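Local coordinates for protein putative Nitroreductase (Anabaena variabilis ATCC 29413, PDB 3EO7) that binds flavin mononucleotide and probably works as a flavin-dependent oxidoreductase of the nitroreductase family, at residues 145-148 / 149-153; 343-346 / 347-351; 357-360 / 361-364; 446-449 / 450-454. All coordinates share one frame; numbering follows the deposited sequence. Where two conformers were deposited one is given.

Interaction 1 of 4, residues 145-148 / 149-153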
loop_
_atom_site.group_PDB
_atom_site.type_symbol
_atom_site.label_atom_id
_atom_site.label_comp_id
_atom_site.label_asym_id
_atom_site.label_seq_id
_atom_site.Cartn_x
_atom_site.Cartn_y
_atom_site.Cartn_z
ATOM N N GLN A 145 25.161 -0.493 10.514
ATOM C CA GLN A 145 25.115 0.376 11.674
ATOM C C GLN A 145 24.471 1.730 11.353
ATOM O O GLN A 145 23.694 2.256 12.169
ATOM C CB GLN A 145 26.480 0.542 12.323
ATOM C CG GLN A 145 26.378 1.363 13.589
ATOM C CD GLN A 145 27.642 1.369 14.378
ATOM O OE1 GLN A 145 28.333 0.355 14.468
ATOM N NE2 GLN A 145 27.952 2.510 14.976
ATOM N N SER A 146 24.781 2.290 10.183
ATOM C CA SER A 146 24.168 3.561 9.759
ATOM C C SER A 146 22.639 3.410 9.640
ATOM O O SER A 146 21.881 4.327 9.977
ATOM C CB SER A 146 24.776 4.099 8.451
ATOM O OG SER A 146 24.558 3.235 7.344
ATOM N N LEU A 147 22.192 2.256 9.157
ATOM C CA LEU A 147 20.764 1.989 9.042
ATOM C C LEU A 147 20.158 1.864 10.439
ATOM O O LEU A 147 19.077 2.385 10.705
ATOM C CB LEU A 147 20.487 0.739 8.191
ATOM C CG LEU A 147 18.983 0.460 7.966
ATOM C CD1 LEU A 147 18.215 1.669 7.336
ATOM C CD2 LEU A 147 18.873 -0.798 7.096
ATOM N N GLN A 148 20.860 1.178 11.333
ATOM C CA GLN A 148 20.407 1.069 12.702
ATOM C C GLN A 148 20.270 2.447 13.351
ATOM O O GLN A 148 19.242 2.746 13.896
ATOM C CB GLN A 148 21.355 0.185 13.508
ATOM C CG GLN A 148 21.273 -1.300 13.149
ATOM C CD GLN A 148 22.241 -2.131 13.928
ATOM O OE1 GLN A 148 23.481 -2.024 13.745
ATOM N NE2 GLN A 148 21.700 -2.976 14.833
ATOM N N GLU A 149 21.276 3.303 13.225
ATOM C CA GLU A 149 21.204 4.650 13.830
ATOM C C GLU A 149 20.012 5.455 13.250
ATOM O O GLU A 149 19.245 6.115 13.984
ATOM C CB GLU A 149 22.538 5.381 13.611
ATOM C CG GLU A 149 23.683 4.771 14.401
ATOM C CD GLU A 149 25.071 5.210 13.930
ATOM O OE1 GLU A 149 25.209 5.705 12.793
ATOM O OE2 GLU A 149 26.041 4.997 14.692
ATOM N N ALA A 150 19.828 5.345 11.939
ATOM C CA ALA A 150 18.767 6.050 11.238
ATOM C C ALA A 150 17.394 5.564 11.674
ATOM O O ALA A 150 16.426 6.309 11.615
ATOM C CB ALA A 150 18.926 5.903 9.715
ATOM N N CYS A 151 17.308 4.312 12.139
ATOM C CA CYS A 151 16.024 3.775 12.639
ATOM C C CYS A 151 15.952 3.691 14.175
ATOM O O CYS A 151 15.207 2.878 14.724
ATOM C CB CYS A 151 15.781 2.395 12.035
ATOM S SG CYS A 151 15.689 2.387 10.216
ATOM N N PHE A 152 16.725 4.527 14.864
ATOM C CA PHE A 152 16.713 4.579 16.321
ATOM C C PHE A 152 16.999 3.209 16.997
ATOM O O PHE A 152 16.428 2.859 18.044
ATOM C CB PHE A 152 15.395 5.177 16.813
ATOM C CG PHE A 152 15.097 6.532 16.244
ATOM C CD1 PHE A 152 15.682 7.655 16.787
ATOM C CD2 PHE A 152 14.196 6.682 15.192
ATOM C CE1 PHE A 152 15.401 8.911 16.297
ATOM C CE2 PHE A 152 13.941 7.936 14.668
ATOM C CZ PHE A 152 14.546 9.065 15.244
ATOM N N TRP A 153 17.884 2.449 16.383
ATOM C CA TRP A 153 18.291 1.137 16.895
ATOM C C TRP A 153 17.095 0.210 17.106
ATOM O O TRP A 153 16.973 -0.485 18.116
ATOM C CB TRP A 153 19.155 1.312 18.151
ATOM C CG TRP A 153 20.426 1.969 17.834
ATOM C CD1 TRP A 153 20.682 3.300 17.844
ATOM C CD2 TRP A 153 21.637 1.328 17.414
ATOM N NE1 TRP A 153 21.978 3.528 17.471
ATOM C CE2 TRP A 153 22.589 2.334 17.210
ATOM C CE3 TRP A 153 22.012 -0.012 17.210
ATOM C CZ2 TRP A 153 23.894 2.060 16.780
ATOM C CZ3 TRP A 153 23.311 -0.282 16.778
ATOM C CH2 TRP A 153 24.235 0.748 16.598
#
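Q145 O takes the amide of E149, S146 O that of A150 and L147 O that of C151, the last turn of helix 144-150 running on until C151 leaves helical backbone angles. On its outer side Q145 and E149, one turn apart, join their ends: NE2 of Q145 donates to OE2 of E149 at 3.1 Å. The bond is nearly straight at 178° and lies in the amide plane, but it reaches OE2 from above the carboxylate, the two flat groups standing 82° apart. The chain then closes with a Schellman motif: F152 is the C-prime residue with positive phi, W153 N bonds to Q148 O at 2.8 Å, and F152 N bonds to E149 O. This reversal carries the W153 indole back over the helix end, where Q148 CB sits 3.9 Å from the centroid of its six-membered ring in a CH-pi contact over one face. The Q148 amide, inclined 51° to the indole, continues past the ring with OE1 3.5 Å from W153 CZ3, and its NE2 makes a weak hydrogen bond to E158. Q145 CG approaches the same ring obliquely, 3.7 Å from W153 CH2. On the inner side CD1 of L147 lies 3.9 Å from SG of C151; both residues pack on L157 of helix 155-159 and V234 of strand 229-239.

Interaction 2 of 4, residues 343-346 / 347-351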
loop_
_atom_site.group_PDB
_atom_site.type_symbol
_atom_site.label_atom_id
_atom_site.label_comp_id
_atom_site.label_asym_id
_atom_site.label_seq_id
_atom_site.Cartn_x
_atom_site.Cartn_y
_atom_site.Cartn_z
ATOM N N GLU A 343 -23.159 -7.376 -12.629
ATOM C CA GLU A 343 -23.714 -8.500 -11.894
ATOM C C GLU A 343 -23.355 -8.414 -10.416
ATOM O O GLU A 343 -22.413 -7.720 -10.039
ATOM C CB GLU A 343 -23.256 -9.836 -12.468
ATOM C CG GLU A 343 -23.821 -10.136 -13.836
ATOM C CD GLU A 343 -23.320 -11.485 -14.398
ATOM O OE1 GLU A 343 -22.283 -12.032 -13.919
ATOM O OE2 GLU A 343 -23.965 -11.983 -15.346
ATOM N N GLU A 344 -24.104 -9.160 -9.606
ATOM C CA GLU A 344 -23.942 -9.142 -8.164
ATOM C C GLU A 344 -22.856 -10.060 -7.612
ATOM O O GLU A 344 -22.431 -11.005 -8.268
ATOM C CB GLU A 344 -25.256 -9.539 -7.511
ATOM C CG GLU A 344 -26.377 -8.568 -7.839
ATOM C CD GLU A 344 -27.627 -8.762 -6.989
ATOM O OE1 GLU A 344 -27.938 -9.907 -6.615
ATOM O OE2 GLU A 344 -28.282 -7.741 -6.704
ATOM N N LEU A 345 -22.343 -9.680 -6.435
ATOM C CA LEU A 345 -21.532 -10.576 -5.628
ATOM C C LEU A 345 -22.504 -11.319 -4.722
ATOM O O LEU A 345 -23.606 -10.826 -4.449
ATOM C CB LEU A 345 -20.540 -9.827 -4.727
ATOM C CG LEU A 345 -19.099 -9.696 -5.202
ATOM C CD1 LEU A 345 -18.990 -9.279 -6.640
ATOM C CD2 LEU A 345 -18.337 -8.783 -4.223
ATOM N N THR A 346 -22.104 -12.491 -4.250
ATOM C CA THR A 346 -22.860 -13.148 -3.209
ATOM C C THR A 346 -22.390 -12.570 -1.873
ATOM O O THR A 346 -21.295 -12.032 -1.752
ATOM C CB THR A 346 -22.668 -14.665 -3.178
ATOM O OG1 THR A 346 -21.316 -14.986 -2.830
ATOM C CG2 THR A 346 -23.056 -15.305 -4.518
ATOM N N PHE A 347 -23.211 -12.692 -0.839
ATOM C CA PHE A 347 -22.785 -12.184 0.459
ATOM C C PHE A 347 -21.573 -12.996 0.945
ATOM O O PHE A 347 -20.636 -12.423 1.510
ATOM C CB PHE A 347 -23.941 -12.194 1.449
ATOM C CG PHE A 347 -23.630 -11.583 2.777
ATOM C CD1 PHE A 347 -22.891 -10.417 2.896
ATOM C CD2 PHE A 347 -24.113 -12.170 3.936
ATOM C CE1 PHE A 347 -22.626 -9.868 4.129
ATOM C CE2 PHE A 347 -23.848 -11.598 5.180
ATOM C CZ PHE A 347 -23.115 -10.444 5.259
ATOM N N ASP A 348 -21.571 -14.301 0.687
ATOM C CA ASP A 348 -20.386 -15.112 1.029
ATOM C C ASP A 348 -19.095 -14.595 0.370
ATOM O O ASP A 348 -18.017 -14.634 0.979
ATOM C CB ASP A 348 -20.590 -16.586 0.683
ATOM C CG ASP A 348 -21.433 -17.327 1.721
ATOM O OD1 ASP A 348 -21.723 -16.781 2.811
ATOM O OD2 ASP A 348 -21.796 -18.484 1.422
ATOM N N GLU A 349 -19.193 -14.133 -0.878
ATOM C CA GLU A 349 -18.029 -13.580 -1.563
ATOM C C GLU A 349 -17.544 -12.329 -0.836
ATOM O O GLU A 349 -16.357 -12.153 -0.591
ATOM C CB GLU A 349 -18.347 -13.277 -3.029
ATOM C CG GLU A 349 -18.308 -14.522 -3.919
ATOM C CD GLU A 349 -18.900 -14.336 -5.316
ATOM O OE1 GLU A 349 -19.713 -13.397 -5.512
ATOM O OE2 GLU A 349 -18.588 -15.198 -6.200
ATOM N N LEU A 350 -18.465 -11.418 -0.521
ATOM C CA LEU A 350 -18.094 -10.200 0.192
ATOM C C LEU A 350 -17.473 -10.561 1.536
ATOM O O LEU A 350 -16.456 -10.009 1.898
ATOM C CB LEU A 350 -19.311 -9.281 0.409
ATOM C CG LEU A 350 -19.008 -7.978 1.167
ATOM C CD1 LEU A 350 -17.978 -7.123 0.396
ATOM C CD2 LEU A 350 -20.319 -7.226 1.432
ATOM N N LYS A 351 -18.110 -11.464 2.286
ATOM C CA LYS A 351 -17.564 -11.877 3.589
ATOM C C LYS A 351 -16.148 -12.450 3.463
ATOM O O LYS A 351 -15.292 -12.183 4.316
ATOM C CB LYS A 351 -18.468 -12.871 4.300
ATOM C CG LYS A 351 -19.733 -12.237 4.888
ATOM C CD LYS A 351 -20.646 -13.240 5.597
ATOM C CE LYS A 351 -21.304 -14.207 4.634
ATOM N NZ LYS A 351 -22.320 -15.089 5.348
#
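L345 meets E349 through its CA and CB, which lie 3.4 and 3.7 Å from OE1 of the glutamate, while its backbone pairs with G388 and Q390 of strand 381-390. T346 follows at the N-cap of helix 347-358 and carries most of the contact. Its backbone N donates to E349 OE1 at 2.9 Å, nearly straight at 168°, meeting the oxygen from above the carboxylate plane. In return E349 N donates to T346 OG1 at 3.0 Å, with a more bent N-H...O angle of 150°. The threonine hydroxyl can receive it because chi1 of 66° sets OG1 between the backbone N and the carbonyl carbon, over the first turn; there it also lies 3.2 Å from E349 CG, and the two side chains cross at about a right angle. T346 O takes L350 N at 3.1 Å, beginning the regular helical bonds. E349 OE1 has a second partner in R509, a salt bridge that would probably favour the charged carboxylate. With an alanine in place of E349, T346 N would probably lose its side-chain acceptor and R509 this carboxylate, loosening the start of the helix. Within the first turn K351 NZ forms a salt bridge with D348 OD1. The reciprocal pair T346-E349 is a capping box, placed where strand 345-346 passes into the helix of a beta-alpha-beta unit whose second strand is 381-390.

Interaction 3 of 4, residues 357-360 / 361-364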
loop_
_atom_site.group_PDB
_atom_site.type_symbol
_atom_site.label_atom_id
_atom_site.label_comp_id
_atom_site.label_asym_id
_atom_site.label_seq_id
_atom_site.Cartn_x
_atom_site.Cartn_y
_atom_site.Cartn_z
ATOM N N THR A 357 -8.879 -9.780 4.233
ATOM C CA THR A 357 -8.293 -8.456 4.350
ATOM C C THR A 357 -8.120 -8.040 5.804
ATOM O O THR A 357 -7.061 -7.544 6.177
ATOM C CB THR A 357 -9.172 -7.441 3.612
ATOM O OG1 THR A 357 -9.275 -7.840 2.235
ATOM C CG2 THR A 357 -8.600 -5.995 3.746
ATOM N N TYR A 358 -9.170 -8.235 6.601
ATOM C CA TYR A 358 -9.216 -7.783 7.997
ATOM C C TYR A 358 -9.055 -8.801 9.115
ATOM O O TYR A 358 -8.950 -8.392 10.278
ATOM C CB TYR A 358 -10.536 -7.032 8.241
ATOM C CG TYR A 358 -10.691 -5.776 7.406
ATOM C CD1 TYR A 358 -10.231 -4.568 7.863
ATOM C CD2 TYR A 358 -11.316 -5.811 6.170
ATOM C CE1 TYR A 358 -10.395 -3.394 7.116
ATOM C CE2 TYR A 358 -11.470 -4.644 5.407
ATOM C CZ TYR A 358 -11.014 -3.444 5.904
ATOM O OH TYR A 358 -11.171 -2.279 5.190
ATOM N N GLN A 359 -9.088 -10.094 8.783
ATOM C CA GLN A 359 -9.036 -11.195 9.758
ATOM C C GLN A 359 -7.891 -12.153 9.436
ATOM O O GLN A 359 -8.092 -13.371 9.232
ATOM C CB GLN A 359 -10.382 -11.928 9.785
ATOM C CG GLN A 359 -11.624 -11.013 9.851
ATOM C CD GLN A 359 -11.776 -10.179 11.124
ATOM O OE1 GLN A 359 -11.392 -10.602 12.231
ATOM N NE2 GLN A 359 -12.399 -8.992 10.981
ATOM N N PRO A 360 -6.655 -11.610 9.387
ATOM C CA PRO A 360 -5.506 -12.441 9.030
ATOM C C PRO A 360 -5.278 -13.598 10.004
ATOM O O PRO A 360 -4.681 -14.599 9.622
ATOM C CB PRO A 360 -4.345 -11.459 9.021
ATOM C CG PRO A 360 -4.772 -10.384 9.984
ATOM C CD PRO A 360 -6.245 -10.238 9.731
ATOM N N GLN A 361 -5.784 -13.475 11.226
ATOM C CA GLN A 361 -5.657 -14.543 12.223
ATOM C C GLN A 361 -6.346 -15.832 11.779
ATOM O O GLN A 361 -6.048 -16.902 12.278
ATOM C CB GLN A 361 -6.165 -14.106 13.574
ATOM C CG GLN A 361 -7.682 -14.035 13.751
ATOM C CD GLN A 361 -8.324 -12.776 13.164
ATOM O OE1 GLN A 361 -7.661 -11.900 12.607
ATOM N NE2 GLN A 361 -9.648 -12.697 13.291
ATOM N N ASN A 362 -7.272 -15.715 10.826
ATOM C CA ASN A 362 -7.965 -16.854 10.270
ATOM C C ASN A 362 -7.189 -17.616 9.185
ATOM O O ASN A 362 -7.723 -18.572 8.610
ATOM C CB ASN A 362 -9.330 -16.401 9.757
ATOM C CG ASN A 362 -10.274 -16.028 10.886
ATOM O OD1 ASN A 362 -10.090 -16.469 12.020
ATOM N ND2 ASN A 362 -11.319 -15.268 10.579
ATOM N N TYR A 363 -5.936 -17.197 8.934
ATOM C CA TYR A 363 -5.074 -17.767 7.899
ATOM C C TYR A 363 -3.774 -18.358 8.445
ATOM O O TYR A 363 -2.911 -18.767 7.668
ATOM C CB TYR A 363 -4.799 -16.702 6.811
ATOM C CG TYR A 363 -6.095 -16.365 6.139
ATOM C CD1 TYR A 363 -6.965 -15.433 6.698
ATOM C CD2 TYR A 363 -6.504 -17.057 5.018
ATOM C CE1 TYR A 363 -8.198 -15.203 6.132
ATOM C CE2 TYR A 363 -7.730 -16.820 4.438
ATOM C CZ TYR A 363 -8.570 -15.887 5.013
ATOM O OH TYR A 363 -9.797 -15.656 4.460
ATOM N N ILE A 364 -3.656 -18.466 9.771
ATOM C CA ILE A 364 -2.437 -19.004 10.361
ATOM C C ILE A 364 -2.179 -20.447 9.915
ATOM O O ILE A 364 -1.037 -20.815 9.694
ATOM C CB ILE A 364 -2.395 -18.896 11.916
ATOM C CG1 ILE A 364 -3.471 -19.720 12.580
ATOM C CG2 ILE A 364 -2.552 -17.471 12.349
ATOM C CD1 ILE A 364 -3.341 -19.702 14.121
HETATM O O HOH W 1 -8.127 -9.004 13.237
#
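Q361 lies alongside Q359 with its amide folded back over the backbone. Q361 CB lies 3.7 Å from P360 C. Chi1 of 75° holds CG between the backbone N and the carbonyl carbon, and a bend at chi2 turns the amide back over the preceding residues. CD comes to rest 3.8 Å from Q359 CA. At the tip the amide divides its work: OE1 lies against the Q359 backbone and accepts from a water at 3.0 Å, which also donates to Y358 O, while NE2 donates to Q359 OE1 at 2.9 Å. That last bond is nearly straight (169°), lies in the carbonyl plane on a lone pair of Q359 OE1, and leaves within the plane of the Q361 amide, although the two amides stand 81° apart. A leucine in place of Q361 is likely to leave Q359 OE1 without this donor and the water without its second anchor. The backbone here winds through a 3-10 turn, N362 N bonding to Q359 O and Y363 N to P360 O. Both of these carbonyl oxygens also lie in plane at the edge of the Y363 ring, Q359 O being 3.5 Å from Y363 CD1. N362 ND2 reaches D355 of the preceding helix, and Y363 OH bonds to I318 N. The turn thus leads away from the end of helix 347-358, with P360 resting on R466 of helix 452-473 and Q359 NE2 held by P401 O and by Y399 OH of strand 395-400.

Interaction 4 of 4, residues 446-449 / 450-454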
loop_
_atom_site.group_PDB
_atom_site.type_symbol
_atom_site.label_atom_id
_atom_site.label_comp_id
_atom_site.label_asym_id
_atom_site.label_seq_id
_atom_site.Cartn_x
_atom_site.Cartn_y
_atom_site.Cartn_z
ATOM N N ALA A 446 -2.854 14.147 15.815
ATOM C CA ALA A 446 -2.645 14.304 17.258
ATOM C C ALA A 446 -1.758 13.194 17.797
ATOM O O ALA A 446 -0.988 13.404 18.744
ATOM C CB ALA A 446 -4.000 14.349 18.026
ATOM N N GLN A 447 -1.825 12.033 17.167
ATOM C CA GLN A 447 -1.028 10.904 17.588
ATOM C C GLN A 447 0.348 10.776 16.935
ATOM O O GLN A 447 1.316 10.468 17.617
ATOM C CB GLN A 447 -1.822 9.625 17.379
ATOM C CG GLN A 447 -3.074 9.584 18.254
ATOM C CD GLN A 447 -3.970 8.466 17.837
ATOM O OE1 GLN A 447 -3.587 7.286 17.916
ATOM N NE2 GLN A 447 -5.171 8.819 17.343
ATOM N N TYR A 448 0.456 11.036 15.630
ATOM C CA TYR A 448 1.713 10.802 14.916
ATOM C C TYR A 448 2.260 12.014 14.158
ATOM O O TYR A 448 3.210 11.895 13.384
ATOM C CB TYR A 448 1.556 9.672 13.934
ATOM C CG TYR A 448 1.438 8.317 14.585
ATOM C CD1 TYR A 448 2.556 7.634 15.035
ATOM C CD2 TYR A 448 0.186 7.742 14.752
ATOM C CE1 TYR A 448 2.433 6.363 15.635
ATOM C CE2 TYR A 448 0.048 6.483 15.340
ATOM C CZ TYR A 448 1.163 5.805 15.766
ATOM O OH TYR A 448 0.971 4.564 16.342
ATOM N N GLY A 449 1.660 13.171 14.383
ATOM C CA GLY A 449 2.066 14.365 13.682
ATOM C C GLY A 449 1.683 14.316 12.210
ATOM O O GLY A 449 0.940 13.423 11.757
ATOM N N ASP A 450 2.182 15.276 11.438
ATOM C CA ASP A 450 1.818 15.358 10.030
ATOM C C ASP A 450 2.250 14.161 9.209
ATOM O O ASP A 450 1.628 13.855 8.215
ATOM C CB ASP A 450 2.322 16.654 9.414
ATOM C CG ASP A 450 1.642 17.853 10.024
ATOM O OD1 ASP A 450 0.418 17.990 9.797
ATOM O OD2 ASP A 450 2.345 18.628 10.711
ATOM N N ARG A 451 3.325 13.508 9.638
ATOM C CA ARG A 451 3.813 12.280 8.974
ATOM C C ARG A 451 2.770 11.168 8.962
ATOM O O ARG A 451 2.862 10.244 8.172
ATOM C CB ARG A 451 5.097 11.821 9.655
ATOM C CG ARG A 451 5.799 10.588 9.045
ATOM C CD ARG A 451 6.907 10.171 9.995
ATOM N NE ARG A 451 7.849 9.124 9.522
ATOM C CZ ARG A 451 9.001 9.400 8.887
ATOM N NH1 ARG A 451 9.326 10.657 8.577
ATOM N NH2 ARG A 451 9.828 8.425 8.569
ATOM N N VAL A 452 1.758 11.248 9.832
ATOM C CA VAL A 452 0.702 10.235 9.849
ATOM C C VAL A 452 0.036 10.126 8.475
ATOM O O VAL A 452 -0.459 9.058 8.108
ATOM C CB VAL A 452 -0.395 10.507 10.924
ATOM C CG1 VAL A 452 -1.371 11.638 10.477
ATOM C CG2 VAL A 452 -1.154 9.159 11.264
ATOM N N TYR A 453 0.072 11.206 7.690
ATOM C CA TYR A 453 -0.521 11.194 6.366
ATOM C C TYR A 453 0.066 10.070 5.523
ATOM O O TYR A 453 -0.672 9.389 4.778
ATOM C CB TYR A 453 -0.323 12.553 5.681
ATOM C CG TYR A 453 -1.318 12.810 4.567
ATOM C CD1 TYR A 453 -2.558 13.347 4.835
ATOM C CD2 TYR A 453 -0.997 12.525 3.257
ATOM C CE1 TYR A 453 -3.485 13.613 3.821
ATOM C CE2 TYR A 453 -1.878 12.813 2.235
ATOM C CZ TYR A 453 -3.143 13.333 2.538
ATOM O OH TYR A 453 -4.004 13.602 1.523
ATOM N N ARG A 454 1.395 9.903 5.590
ATOM C CA ARG A 454 2.059 8.804 4.889
ATOM C C ARG A 454 1.519 7.449 5.374
ATOM O O ARG A 454 1.191 6.583 4.597
ATOM C CB ARG A 454 3.557 8.792 5.205
ATOM C CG ARG A 454 4.299 10.024 4.849
ATOM C CD ARG A 454 5.793 9.728 5.105
ATOM N NE ARG A 454 6.582 10.929 5.037
ATOM C CZ ARG A 454 7.911 10.968 5.209
ATOM N NH1 ARG A 454 8.583 9.848 5.452
ATOM N NH2 ARG A 454 8.541 12.121 5.123
#
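G449 O accepts the amide of V452 at 3.0 Å, with an N-H...O angle of 160° and the donor standing above the carbonyl plane. This bond closes a type I beta turn from G449 to V452, the link by which helix 441-448 gives way to helix 452-473. G449 leaves the first helix with positive phi (70°); a CB on it would clash with D450 N, so a residue with a side chain would probably fit poorly at this backbone geometry. The same oxygen is flanked by the valine side chain, V452 CG1 lying 3.2 Å and CB 3.3 Å from it. Across the turn Y448 and V452 meet at about a right angle: Y448 CB and V452 CB are 3.7 Å apart. V452 CG2 approaches the tyrosine ring obliquely, 4.0 Å from Y448 CD2. CG2 gets there by standing anti to the valine N, which puts CG1 beside the glycine carbonyl. V452 also rests on A444 and I445 of helix 441-448. At the turn's two central positions, both carboxylate oxygens of D450 are bonded, OD1 to S8 OG and A10 N and OD2 to E259 N, and R451 runs extended to a salt bridge with D215. The other carboxylate oxygen of D215 pairs with R454; one face of the R451 guanidinium has R454 NH1 3.2 Å above its plane.

From the N terminus, interaction 1 comes first and ends helix 144-150 in the first nitroreductase-family region; the other three lie in the second. Interactions 2 and 3 share helix 347-358, one starting it after strand 345-346 and the other leading out of it toward strand 381-390, with centres about 19 Å apart. Interaction 4 turns helix 441-448 into helix 452-473, the long helix that P360 of interaction 3 touches through R466. Each closes only a short local turn, and the four follow in series without nesting or crossing. Although far apart in sequence, interactions 1 and 4 approach to about 7 Å between nearest atoms, and F152 and R451 both touch I280.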